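Local coordinates for ribosomal RNA small subunit methyltransferase Nep1 (Archaeoglobus fulgidus, PDB 3O7B), which probably methylates N1 of a pseudouridine in the small-subunit ribosomal RNA during ribosome biogenesis, with S-adenosyl-L-methionine as the methyl donor, at residues M26-S36 and G187-F196; E62-K70 and L78-P87. All blocks are in the same frame, centred on the assembly; numbering follows the deposited sequence.

Interaction 1: M26-S36 and G187-F196. With SAH (S-adenosyl-L-homocysteine), chain C.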
# COMPACT_ATOMS: atom_id res chain seq x y z
N MET A 26 -29.23 -4.56 2.74
CA MET A 26 -28.22 -5.25 3.61
C MET A 26 -26.78 -4.95 3.17
O MET A 26 -25.82 -5.62 3.58
CB MET A 26 -28.49 -6.75 3.70
CG MET A 26 -28.77 -7.44 2.38
SD MET A 26 -27.28 -8.01 1.54
CE MET A 26 -26.42 -8.92 2.82
N GLY A 27 -26.67 -3.91 2.35
CA GLY A 27 -25.42 -3.24 2.08
C GLY A 27 -24.50 -3.92 1.09
O GLY A 27 -24.64 -5.11 0.79
N SER A 28 -23.55 -3.13 0.60
CA SER A 28 -22.48 -3.64 -0.25
C SER A 28 -21.34 -4.22 0.56
O SER A 28 -21.25 -4.04 1.78
CB SER A 28 -21.98 -2.55 -1.20
OG SER A 28 -22.99 -2.24 -2.15
N ALA A 29 -20.48 -4.95 -0.13
CA ALA A 29 -19.29 -5.52 0.46
C ALA A 29 -18.16 -5.52 -0.55
O ALA A 29 -18.39 -5.65 -1.75
CB ALA A 29 -19.54 -6.96 0.93
N PHE A 30 -16.94 -5.45 -0.04
CA PHE A 30 -15.75 -5.75 -0.80
C PHE A 30 -15.17 -7.05 -0.30
O PHE A 30 -15.08 -7.24 0.93
CB PHE A 30 -14.70 -4.65 -0.62
CG PHE A 30 -14.96 -3.42 -1.42
CD1 PHE A 30 -14.18 -3.13 -2.55
CD2 PHE A 30 -15.96 -2.51 -1.04
CE1 PHE A 30 -14.39 -1.96 -3.28
CE2 PHE A 30 -16.18 -1.34 -1.79
CZ PHE A 30 -15.40 -1.08 -2.91
N VAL A 31 -14.84 -7.95 -1.22
CA VAL A 31 -14.29 -9.25 -0.87
C VAL A 31 -12.98 -9.45 -1.59
O VAL A 31 -12.94 -9.47 -2.84
CB VAL A 31 -15.27 -10.42 -1.26
CG1 VAL A 31 -14.73 -11.74 -0.78
CG2 VAL A 31 -16.66 -10.14 -0.72
N PHE A 32 -11.90 -9.61 -0.84
CA PHE A 32 -10.62 -9.99 -1.43
C PHE A 32 -10.55 -11.49 -1.52
O PHE A 32 -10.76 -12.18 -0.52
CB PHE A 32 -9.46 -9.38 -0.64
CG PHE A 32 -9.46 -7.87 -0.71
CD1 PHE A 32 -9.11 -7.22 -1.89
CD2 PHE A 32 -9.85 -7.10 0.40
CE1 PHE A 32 -9.17 -5.83 -1.99
CE2 PHE A 32 -9.89 -5.69 0.30
CZ PHE A 32 -9.54 -5.07 -0.90
N LEU A 33 -10.31 -11.97 -2.73
CA LEU A 33 -10.37 -13.41 -3.04
C LEU A 33 -9.03 -14.07 -3.07
O LEU A 33 -8.04 -13.52 -3.59
CB LEU A 33 -11.05 -13.62 -4.39
CG LEU A 33 -12.51 -13.22 -4.50
CD1 LEU A 33 -12.97 -13.50 -5.92
CD2 LEU A 33 -13.40 -13.98 -3.49
N GLU A 34 -8.97 -15.29 -2.53
CA GLU A 34 -7.76 -16.11 -2.55
C GLU A 34 -6.57 -15.32 -2.00
O GLU A 34 -5.45 -15.38 -2.54
CB GLU A 34 -7.49 -16.66 -3.95
CG GLU A 34 -8.54 -17.68 -4.40
CD GLU A 34 -8.27 -18.25 -5.76
OE1 GLU A 34 -7.11 -18.17 -6.23
OE2 GLU A 34 -9.23 -18.79 -6.35
N ALA A 35 -6.81 -14.60 -0.91
CA ALA A 35 -5.72 -13.82 -0.31
C ALA A 35 -4.62 -14.74 0.16
O ALA A 35 -4.86 -15.83 0.71
CB ALA A 35 -6.22 -12.96 0.81
N SER A 36 -3.38 -14.30 -0.07
CA SER A 36 -2.19 -15.09 0.15
C SER A 36 -1.80 -14.99 1.62
O SER A 36 -0.77 -14.38 1.99
CB SER A 36 -1.10 -14.56 -0.78
OG SER A 36 0.01 -15.44 -0.85
N GLY A 187 -27.42 -1.27 -6.77
CA GLY A 187 -27.92 -1.77 -5.48
C GLY A 187 -26.83 -2.33 -4.57
O GLY A 187 -25.70 -1.85 -4.58
N ASP A 188 -27.18 -3.35 -3.80
CA ASP A 188 -26.21 -4.04 -2.95
C ASP A 188 -25.28 -4.87 -3.83
O ASP A 188 -25.74 -5.80 -4.49
CB ASP A 188 -26.92 -4.97 -1.96
CG ASP A 188 -27.82 -4.23 -0.97
OD1 ASP A 188 -27.69 -2.99 -0.84
OD2 ASP A 188 -28.65 -4.91 -0.33
N VAL A 189 -23.98 -4.55 -3.82
CA VAL A 189 -23.01 -5.28 -4.65
C VAL A 189 -21.94 -5.94 -3.79
O VAL A 189 -21.70 -5.50 -2.67
CB VAL A 189 -22.34 -4.40 -5.74
CG1 VAL A 189 -23.40 -3.82 -6.67
CG2 VAL A 189 -21.48 -3.28 -5.12
N ALA A 190 -21.33 -7.01 -4.30
CA ALA A 190 -20.13 -7.60 -3.73
C ALA A 190 -19.02 -7.44 -4.74
O ALA A 190 -19.00 -8.10 -5.79
CB ALA A 190 -20.34 -9.05 -3.39
N VAL A 191 -18.10 -6.52 -4.47
CA VAL A 191 -16.95 -6.24 -5.32
C VAL A 191 -15.87 -7.23 -4.98
O VAL A 191 -15.40 -7.23 -3.84
CB VAL A 191 -16.42 -4.81 -5.08
CG1 VAL A 191 -15.04 -4.64 -5.72
CG2 VAL A 191 -17.40 -3.78 -5.57
N CYS A 192 -15.48 -8.08 -5.93
CA CYS A 192 -14.56 -9.18 -5.68
C CYS A 192 -13.29 -9.01 -6.49
O CYS A 192 -13.32 -8.91 -7.73
CB CYS A 192 -15.23 -10.53 -6.02
SG CYS A 192 -16.65 -10.92 -4.96
N ILE A 193 -12.18 -8.89 -5.76
CA ILE A 193 -10.88 -8.63 -6.35
C ILE A 193 -9.88 -9.66 -5.82
O ILE A 193 -9.77 -9.87 -4.60
CB ILE A 193 -10.40 -7.19 -5.99
CG1 ILE A 193 -11.40 -6.14 -6.52
CG2 ILE A 193 -8.97 -6.93 -6.49
CD1 ILE A 193 -11.26 -4.71 -5.92
N GLY A 194 -9.13 -10.30 -6.71
CA GLY A 194 -8.11 -11.24 -6.27
C GLY A 194 -7.01 -10.54 -5.50
O GLY A 194 -6.64 -9.38 -5.84
N ALA A 195 -6.47 -11.23 -4.50
CA ALA A 195 -5.38 -10.69 -3.68
C ALA A 195 -4.19 -11.65 -3.62
O ALA A 195 -3.62 -11.89 -2.57
CB ALA A 195 -5.89 -10.33 -2.26
N PHE A 196 -3.85 -12.21 -4.78
CA PHE A 196 -2.74 -13.15 -4.91
C PHE A 196 -1.91 -12.67 -6.11
O PHE A 196 -2.41 -11.95 -6.96
CB PHE A 196 -3.26 -14.59 -5.13
CG PHE A 196 -4.25 -14.71 -6.26
CD1 PHE A 196 -3.81 -15.00 -7.56
CD2 PHE A 196 -5.60 -14.47 -6.06
CE1 PHE A 196 -4.74 -15.09 -8.61
CE2 PHE A 196 -6.52 -14.56 -7.10
CZ PHE A 196 -6.09 -14.86 -8.39
N SAH C . -4.69 -13.30 -12.73
CA SAH C . -3.55 -12.35 -12.53
CB SAH C . -2.99 -12.52 -11.12
CG SAH C . -3.77 -11.74 -10.07
SD SAH C . -3.85 -9.96 -10.40
C SAH C . -2.46 -12.53 -13.57
O SAH C . -2.62 -13.32 -14.52
C5' SAH C . -4.86 -9.33 -9.04
C4' SAH C . -6.35 -9.13 -9.29
O4' SAH C . -6.62 -7.91 -9.97
C3' SAH C . -7.00 -10.18 -10.16
O3' SAH C . -7.25 -11.37 -9.46
C2' SAH C . -8.26 -9.47 -10.59
O2' SAH C . -9.24 -9.50 -9.54
C1' SAH C . -7.80 -8.03 -10.75
N9 SAH C . -7.44 -7.61 -12.13
C8 SAH C . -6.20 -7.66 -12.72
N7 SAH C . -6.30 -7.13 -13.97
C5 SAH C . -7.57 -6.72 -14.16
C6 SAH C . -8.23 -6.13 -15.23
N6 SAH C . -7.58 -5.84 -16.37
N1 SAH C . -9.56 -5.82 -15.13
C2 SAH C . -10.26 -6.12 -13.97
N3 SAH C . -9.61 -6.72 -12.92
C4 SAH C . -8.30 -7.02 -13.01
O HOH W 1 -26.12 -1.09 -1.12
O HOH W 2 -2.37 -11.28 -0.14

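Interaction 2: E62-K70 and L78-P87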
# COMPACT_ATOMS: atom_id res chain seq x y z
N GLU A 62 4.68 -23.20 13.42
CA GLU A 62 3.24 -23.36 13.20
C GLU A 62 2.43 -22.09 13.48
O GLU A 62 1.27 -22.00 13.08
CB GLU A 62 2.69 -24.53 14.02
CG GLU A 62 2.73 -24.36 15.53
CD GLU A 62 1.94 -25.45 16.27
OE1 GLU A 62 1.93 -25.45 17.52
OE2 GLU A 62 1.33 -26.31 15.59
N LYS A 63 3.06 -21.13 14.17
CA LYS A 63 2.42 -19.86 14.53
C LYS A 63 2.78 -18.70 13.59
O LYS A 63 2.25 -17.60 13.73
CB LYS A 63 2.79 -19.47 15.96
CG LYS A 63 2.57 -20.56 17.02
CD LYS A 63 1.10 -20.93 17.13
CE LYS A 63 0.86 -21.83 18.33
NZ LYS A 63 1.01 -21.10 19.61
N ILE A 64 3.68 -18.97 12.64
CA ILE A 64 4.26 -17.91 11.81
C ILE A 64 3.55 -17.83 10.46
O ILE A 64 3.22 -18.86 9.85
CB ILE A 64 5.77 -18.14 11.62
CG1 ILE A 64 6.49 -17.98 12.97
CG2 ILE A 64 6.37 -17.17 10.58
CD1 ILE A 64 7.93 -18.46 12.98
N LEU A 65 3.28 -16.60 10.02
CA LEU A 65 2.66 -16.36 8.72
C LEU A 65 3.67 -16.65 7.60
O LEU A 65 4.83 -16.23 7.66
CB LEU A 65 2.17 -14.91 8.63
CG LEU A 65 1.04 -14.58 7.65
CD1 LEU A 65 -0.32 -15.15 8.11
CD2 LEU A 65 0.94 -13.07 7.51
N LEU A 66 3.21 -17.36 6.58
CA LEU A 66 4.05 -17.67 5.43
C LEU A 66 4.33 -16.42 4.59
O LEU A 66 3.40 -15.69 4.22
CB LEU A 66 3.37 -18.77 4.59
CG LEU A 66 4.19 -19.36 3.44
CD1 LEU A 66 5.39 -20.15 3.98
CD2 LEU A 66 3.32 -20.21 2.51
N ASP A 67 5.60 -16.18 4.31
CA ASP A 67 6.07 -14.94 3.69
C ASP A 67 7.25 -15.34 2.83
O ASP A 67 8.31 -15.71 3.34
CB ASP A 67 6.51 -13.97 4.80
CG ASP A 67 7.06 -12.64 4.27
OD1 ASP A 67 7.49 -12.55 3.10
OD2 ASP A 67 7.09 -11.66 5.05
N ASP A 68 7.07 -15.26 1.51
CA ASP A 68 8.12 -15.75 0.62
C ASP A 68 9.37 -14.89 0.55
O ASP A 68 10.37 -15.31 -0.04
CB ASP A 68 7.57 -16.17 -0.75
CG ASP A 68 7.51 -15.05 -1.76
OD1 ASP A 68 7.63 -13.85 -1.42
OD2 ASP A 68 7.32 -15.40 -2.95
N SER A 69 9.37 -13.72 1.20
CA SER A 69 10.61 -12.95 1.35
C SER A 69 11.48 -13.50 2.48
O SER A 69 12.66 -13.13 2.61
CB SER A 69 10.33 -11.45 1.55
OG SER A 69 9.88 -10.86 0.34
N LYS A 70 10.90 -14.39 3.29
CA LYS A 70 11.63 -15.06 4.36
C LYS A 70 11.74 -16.57 4.15
O LYS A 70 12.72 -17.20 4.56
CB LYS A 70 10.93 -14.82 5.70
CG LYS A 70 10.90 -13.38 6.15
CD LYS A 70 10.21 -13.24 7.48
CE LYS A 70 10.13 -11.78 7.90
NZ LYS A 70 9.52 -11.67 9.26
N LEU A 78 5.67 -26.86 -2.20
CA LEU A 78 4.26 -26.50 -2.02
C LEU A 78 3.46 -26.54 -3.32
O LEU A 78 3.97 -26.17 -4.37
CB LEU A 78 4.15 -25.10 -1.38
CG LEU A 78 4.66 -24.90 0.04
CD1 LEU A 78 4.33 -23.46 0.44
CD2 LEU A 78 4.04 -25.88 1.03
N GLU A 79 2.20 -26.97 -3.23
CA GLU A 79 1.26 -26.86 -4.35
C GLU A 79 0.82 -25.41 -4.55
O GLU A 79 0.86 -24.62 -3.60
CB GLU A 79 0.03 -27.75 -4.12
CG GLU A 79 0.34 -29.24 -4.00
CD GLU A 79 0.91 -29.84 -5.29
OE1 GLU A 79 0.40 -29.51 -6.39
OE2 GLU A 79 1.86 -30.65 -5.19
N PHE A 80 0.40 -25.07 -5.76
CA PHE A 80 0.04 -23.70 -6.17
C PHE A 80 0.96 -22.63 -5.56
O PHE A 80 0.50 -21.57 -5.09
CB PHE A 80 -1.46 -23.39 -5.96
CG PHE A 80 -1.99 -23.66 -4.56
CD1 PHE A 80 -2.04 -22.64 -3.60
CD2 PHE A 80 -2.51 -24.92 -4.22
CE1 PHE A 80 -2.54 -22.88 -2.31
CE2 PHE A 80 -3.01 -25.16 -2.94
CZ PHE A 80 -3.02 -24.15 -1.98
N ARG A 81 2.26 -22.90 -5.61
CA ARG A 81 3.24 -22.09 -4.89
C ARG A 81 3.26 -20.66 -5.40
O ARG A 81 3.51 -19.73 -4.61
CB ARG A 81 4.64 -22.72 -4.93
CG ARG A 81 5.68 -21.96 -4.06
CD ARG A 81 6.54 -21.10 -4.95
NE ARG A 81 7.51 -20.25 -4.27
CZ ARG A 81 7.28 -18.98 -3.92
NH1 ARG A 81 6.09 -18.41 -4.13
NH2 ARG A 81 8.26 -18.28 -3.36
N GLU A 82 2.97 -20.46 -6.68
CA GLU A 82 2.98 -19.12 -7.26
C GLU A 82 1.98 -18.17 -6.58
O GLU A 82 2.16 -16.96 -6.62
CB GLU A 82 2.76 -19.17 -8.78
CG GLU A 82 1.34 -19.51 -9.25
CD GLU A 82 1.02 -21.00 -9.19
OE1 GLU A 82 1.93 -21.82 -8.89
OE2 GLU A 82 -0.15 -21.35 -9.46
N LYS A 83 0.95 -18.73 -5.94
CA LYS A 83 -0.06 -17.91 -5.25
C LYS A 83 0.30 -17.57 -3.80
O LYS A 83 -0.37 -16.74 -3.18
CB LYS A 83 -1.42 -18.62 -5.23
CG LYS A 83 -2.06 -18.72 -6.60
CD LYS A 83 -3.46 -19.26 -6.48
CE LYS A 83 -4.20 -19.12 -7.79
NZ LYS A 83 -5.58 -19.68 -7.72
N ARG A 84 1.34 -18.21 -3.27
CA ARG A 84 1.52 -18.30 -1.81
C ARG A 84 2.61 -17.40 -1.27
O ARG A 84 3.52 -16.99 -2.00
CB ARG A 84 1.77 -19.75 -1.41
CG ARG A 84 0.64 -20.65 -1.85
CD ARG A 84 0.95 -22.11 -1.58
NE ARG A 84 0.49 -22.51 -0.26
CZ ARG A 84 0.26 -23.76 0.10
NH1 ARG A 84 0.46 -24.75 -0.77
NH2 ARG A 84 -0.18 -24.03 1.32
N GLY A 85 2.49 -17.09 0.03
CA GLY A 85 3.51 -16.34 0.76
C GLY A 85 3.55 -14.85 0.48
O GLY A 85 4.59 -14.23 0.67
N ARG A 86 2.41 -14.28 0.10
CA ARG A 86 2.37 -12.83 -0.23
C ARG A 86 1.30 -12.03 0.53
O ARG A 86 0.42 -11.44 -0.08
CB ARG A 86 2.26 -12.64 -1.74
CG ARG A 86 3.47 -13.18 -2.50
CD ARG A 86 4.75 -12.34 -2.27
NE ARG A 86 4.49 -10.94 -2.62
CZ ARG A 86 4.46 -10.46 -3.85
NH1 ARG A 86 4.72 -11.23 -4.90
NH2 ARG A 86 4.17 -9.18 -4.04
N PRO A 87 1.43 -11.95 1.86
CA PRO A 87 0.45 -11.19 2.66
C PRO A 87 0.53 -9.69 2.41
O PRO A 87 -0.42 -8.97 2.78
CB PRO A 87 0.81 -11.54 4.11
CG PRO A 87 2.25 -12.02 4.06
CD PRO A 87 2.47 -12.59 2.69
O HOH W 3 5.74 -14.15 -4.80

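Interaction 1: M26-S36 and G187-F196
Parallel strands 28-33 and 189-194 are neighbours inside the mixed sheet of this SPOUT methyltransferase and run towards its cofactor pocket. Their backbones bond alternately, from Ala-29 N on Val-189 O to Ala-195 N on Leu-33 O (2.9 Å). Before this ladder, Val-189 N gives a nearly linear bond to Ser-28 OG (3.0 Å). On the face lined by helices 87-98 and 224-239, Phe-30 and Val-191 lie side by side: Val-191 CB stands over the ring, shifted towards its rim and 4.1 Å from the Phe-30 centroid, while CG1 meets CD1 and CE1 of that ring. On the other face Leu-33 CD1 rests on Cys-192 CB (3.7 Å), next to strand 168-172. At the pocket end Gly-194 N donates to the ribose O2' of SAH (2.9 Å); a side chain on this glycine would run into O3'. The Phe-196 ring has Glu-34 OE1 over one face, with carboxylate and ring planes 25° apart, and Leu-33 O in plane at the edge, 3.6 Å from Phe-196 CD2. Phe-196 CG sits between backbone N and carbonyl carbon (chi1 53°), which brings CE1 to 3.8 Å from SAH CG. Lys-83 makes a cation-pi contact with this ring and a salt bridge with Glu-34, whose OE2 is bonded to Thr-205 OG1. A serine in place of Phe-196 would probably take the ring contact from the homocysteine chain and leave Lys-83 without its aromatic partner. Backbone bonds and apolar packing thus fix the strand pair, and the end of 187-196 offers SAH one backbone N-H and one ring.

Interaction 2: E62-K70 and L78-P87
Asp-67 and Asp-68 lie against Gly-85 where the loop that enters helix 68-71 meets the loop that enters helix 87-98, beside Arg-86, the residue predicted to meet the substrate rRNA. The tight part is backbone against backbone. Asp-68 N donates almost straight to a lone pair of Gly-85 O (2.8 Å), and Gly-85 CA in turn lies 3.5 Å from Leu-66 O. Gly-85 has a positive phi (75°), and a CB there would clash with Asp-68 N, so the close approach depends on the missing side chain. Apolar groups flank it: the Leu-65 and Pro-87 side chains pass each other in opposite directions, CD2 on CB at 3.7 Å, against helix 129-142, and Leu-66 CD2 meets Leu-78 CD1 tip to tip (4.0 Å). Leu-78 also covers one face of the Arg-84 guanidinium, Phe-80 the other; NH1 bonds Glu-79 O and NH2 pairs with Glu-38. Asp-67, its CB directed away from 78-87, is the N-cap of the weakly bonded helix: OD1 accepts from Ser-69 N, and OD2 bonds Tyr-129 OH.

The looser side is charged and watery. Asp-68 holds its CG between backbone N and carbonyl carbon (chi1 88°), and from there OD2 takes a bond from Arg-81 NH2 (3.1 Å). With the carboxylate turned 66° from the guanidinium plane, both N-H groups fall on OD2, NH2 firmly and NH1 weakly, and no two-oxygen fork forms. A water donates to the same OD2 and accepts from Arg-86 NH1 (3.1 Å), while Arg-86 CD brushes Asp-68 OD1 (3.4 Å). The Arg-86 side chain packs on Arg-127 of the second subunit. Lacking a salt bridge to Asp-68, Arg-86 pairs through NE with Asp-88, consistent with the predicted role of Asp-88 in steadying it for RNA.

How the interactions relate
Interaction 1 is core: two sheet strands with regular backbone bonding and apolar side chains on both faces, ending at the cofactor. Interaction 2, its centre about 22 Å away and farther from the chain centre, is also largely buried, but with a charged, partly exposed rim; it joins irregular loops by one backbone bond, small apolar patches and one salt bridge, and it borders the second subunit, which does not touch interaction 1. Interaction 2 is nested in the long chain excursion closed by interaction 1. The two meet at Lys-83, whose NZ pairs with Glu-34 OE1, and at Ser-36, whose hydroxyl bonds Arg-86 N and probably Lys-83 O. Cofactor pocket and predicted RNA-binding arginine are thereby connected.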